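Local coordinates for protein apical membrane antigen 1, soluble form (Toxoplasma gondii, PDB 2X2Z) that takes part in host cell invasion as the parasite-surface component of the moving junction, the ring formed between parasite and host plasma membranes, at residues Asp157-Leu162 / Asn202-Tyr207. Sequence-based numbering, arbitrary orientation.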
loop_
_atom_site.group_PDB
_atom_site.type_symbol
_atom_site.label_atom_id
_atom_site.label_comp_id
_atom_site.label_asym_id
_atom_site.label_seq_id
_atom_site.Cartn_x
_atom_site.Cartn_y
_atom_site.Cartn_z
ATOM N N ASP A 157 4.094 9.408 10.551
ATOM C CA ASP A 157 5.460 9.808 10.295
ATOM C C ASP A 157 6.254 9.114 11.355
ATOM O O ASP A 157 6.310 9.580 12.515
ATOM C CB ASP A 157 5.578 11.302 10.461
ATOM C CG ASP A 157 6.962 11.766 10.318
ATOM O OD1 ASP A 157 7.849 10.947 10.590
ATOM O OD2 ASP A 157 7.147 12.930 9.920
ATOM N N SER A 158 6.852 7.998 10.952
ATOM C CA SER A 158 7.546 7.096 11.851
ATOM C C SER A 158 8.886 7.668 12.277
ATOM O O SER A 158 9.443 7.235 13.270
ATOM C CB SER A 158 7.753 5.752 11.196
ATOM O OG SER A 158 8.536 5.820 9.994
ATOM N N LYS A 159 9.382 8.663 11.536
ATOM C CA LYS A 159 10.589 9.321 12.000
ATOM C C LYS A 159 10.335 10.247 13.189
ATOM O O LYS A 159 11.049 10.147 14.205
ATOM C CB LYS A 159 11.293 10.050 10.856
ATOM C CG LYS A 159 12.533 10.780 11.303
ATOM C CD LYS A 159 13.060 11.677 10.174
ATOM C CE LYS A 159 12.768 11.100 8.809
ATOM N NZ LYS A 159 13.682 11.759 7.732
ATOM N N LYS A 160 9.373 11.160 13.051
ATOM C CA LYS A 160 9.096 12.170 14.088
ATOM C C LYS A 160 8.220 11.573 15.180
ATOM O O LYS A 160 8.020 12.173 16.245
ATOM C CB LYS A 160 8.419 13.396 13.507
ATOM C CG LYS A 160 9.193 14.148 12.396
ATOM C CD LYS A 160 8.469 15.450 12.139
ATOM C CE LYS A 160 9.300 16.511 11.529
ATOM N NZ LYS A 160 9.407 16.287 10.039
ATOM N N ARG A 161 7.744 10.350 14.917
ATOM C CA ARG A 161 6.871 9.624 15.830
ATOM C C ARG A 161 5.566 10.420 16.026
ATOM O O ARG A 161 5.049 10.619 17.129
ATOM C CB ARG A 161 7.611 9.250 17.126
ATOM C CG ARG A 161 8.693 8.128 16.871
ATOM C CD ARG A 161 9.380 7.645 18.154
ATOM N NE ARG A 161 8.583 6.641 18.866
ATOM C CZ ARG A 161 7.946 6.804 20.025
ATOM N NH1 ARG A 161 7.956 7.968 20.684
ATOM N NH2 ARG A 161 7.264 5.779 20.535
ATOM N N LEU A 162 5.057 10.936 14.908
ATOM C CA LEU A 162 3.827 11.713 14.981
ATOM C C LEU A 162 2.720 11.149 14.126
ATOM O O LEU A 162 2.945 10.807 12.958
ATOM C CB LEU A 162 4.098 13.159 14.621
ATOM C CG LEU A 162 4.971 13.961 15.565
ATOM C CD1 LEU A 162 5.219 15.283 14.969
ATOM C CD2 LEU A 162 4.168 14.049 16.860
ATOM N N ASN A 202 10.400 10.028 1.842
ATOM C CA ASN A 202 9.154 9.697 2.527
ATOM C C ASN A 202 8.911 8.208 2.737
ATOM O O ASN A 202 7.759 7.787 2.883
ATOM C CB ASN A 202 7.966 10.373 1.804
ATOM C CG ASN A 202 8.017 11.857 1.954
ATOM O OD1 ASN A 202 8.681 12.348 2.842
ATOM N ND2 ASN A 202 7.332 12.574 1.124
ATOM N N HIS A 203 9.970 7.420 2.802
ATOM C CA HIS A 203 9.815 5.983 3.147
ATOM C C HIS A 203 9.286 5.816 4.594
ATOM O O HIS A 203 8.682 4.796 4.900
ATOM C CB HIS A 203 11.136 5.201 2.960
ATOM C CG HIS A 203 11.666 5.268 1.559
ATOM N ND1 HIS A 203 12.944 4.866 1.211
ATOM C CD2 HIS A 203 11.098 5.718 0.424
ATOM C CE1 HIS A 203 13.131 5.067 -0.082
ATOM N NE2 HIS A 203 12.028 5.583 -0.582
ATOM N N HIS A 204 9.483 6.842 5.430
ATOM C CA HIS A 204 9.163 6.800 6.867
ATOM C C HIS A 204 7.689 7.261 7.066
ATOM O O HIS A 204 7.139 7.206 8.165
ATOM C CB HIS A 204 10.112 7.719 7.618
ATOM C CG HIS A 204 9.983 9.145 7.216
ATOM N ND1 HIS A 204 10.447 9.615 5.998
ATOM C CD2 HIS A 204 9.366 10.185 7.819
ATOM C CE1 HIS A 204 10.141 10.899 5.889
ATOM N NE2 HIS A 204 9.480 11.265 6.974
ATOM N N LEU A 205 7.060 7.710 5.985
ATOM C CA LEU A 205 5.592 7.959 6.010
ATOM C C LEU A 205 4.752 6.723 5.640
ATOM O O LEU A 205 4.956 6.121 4.579
ATOM C CB LEU A 205 5.216 9.143 5.087
ATOM C CG LEU A 205 5.896 10.502 5.317
ATOM C CD1 LEU A 205 5.241 11.593 4.451
ATOM C CD2 LEU A 205 5.842 10.942 6.812
ATOM N N ILE A 206 3.790 6.390 6.508
ATOM C CA ILE A 206 2.836 5.300 6.284
ATOM C C ILE A 206 1.386 5.822 6.241
ATOM O O ILE A 206 0.855 6.280 7.215
ATOM C CB ILE A 206 3.013 4.144 7.352
ATOM C CG1 ILE A 206 4.473 3.645 7.397
ATOM C CG2 ILE A 206 2.190 2.934 7.016
ATOM C CD1 ILE A 206 5.198 4.214 8.533
ATOM N N TYR A 207 0.713 5.643 5.135
ATOM C CA TYR A 207 -0.644 6.088 4.943
ATOM C C TYR A 207 -1.572 4.913 5.161
ATOM O O TYR A 207 -1.239 3.769 4.815
ATOM C CB TYR A 207 -0.748 6.530 3.438
ATOM C CG TYR A 207 -2.067 7.197 3.053
ATOM C CD1 TYR A 207 -2.166 8.591 2.977
ATOM C CD2 TYR A 207 -3.212 6.422 2.706
ATOM C CE1 TYR A 207 -3.383 9.261 2.569
ATOM C CE2 TYR A 207 -4.445 7.070 2.295
ATOM C CZ TYR A 207 -4.506 8.468 2.246
ATOM O OH TYR A 207 -5.663 9.069 1.909
HETATM O O HOH W 1 8.618 13.857 8.060
#
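With chi1 at 63°, the imidazole of His204 is tucked between its own backbone N and carbonyl carbon, and Lys159, with CG anti to its backbone N (chi1 178°), folds over that ring through a bend at chi3. Lys159 CE thereby sits 3.6 Å from the centroid of the His204 ring, almost straight above one face, in a CH-pi contact, and CB touches the ring's CD2. Lysine suits this place, its last methylene resting on the ring while NZ stays above the same face near CE1. Leu205 CG lies over the opposite face, offset toward the rim, and Asp157 approaches the edge, its OD1 3.2 Å from His204 CD2.

Ser158 grips the carbonyl of His204 twice. Its backbone N reaches His204 O at 2.9 Å, nearly straight, and its OG donates to the same oxygen at 2.7 Å, in the carbonyl plane on a lone pair. Serine's hydroxyl is one carbon from the backbone, and chi1 60° sets OG between N and carbonyl carbon, beside the N-H. Asp157 and Leu205 form an antiparallel non-hydrogen-bonded pair, joining strand 150-157 to strand 205-208 in the domain I sheet, with Leu205 CD2 against Asp157 CB.

Asp157 also shapes the turn into strand 162-165: OD1 accepts from Lys160 N, an Asx motif, while Arg161 and Leu162 opposite make a G1 bulge. A water donates to Asp157 OD2 (2.5 Å), bonds His204 NE2 (2.9 Å) and weakly accepts from Lys160 NZ. The carboxylate would probably favour a protonated imidazole; the amines, one over its face and another reached only weakly through that water, a neutral one.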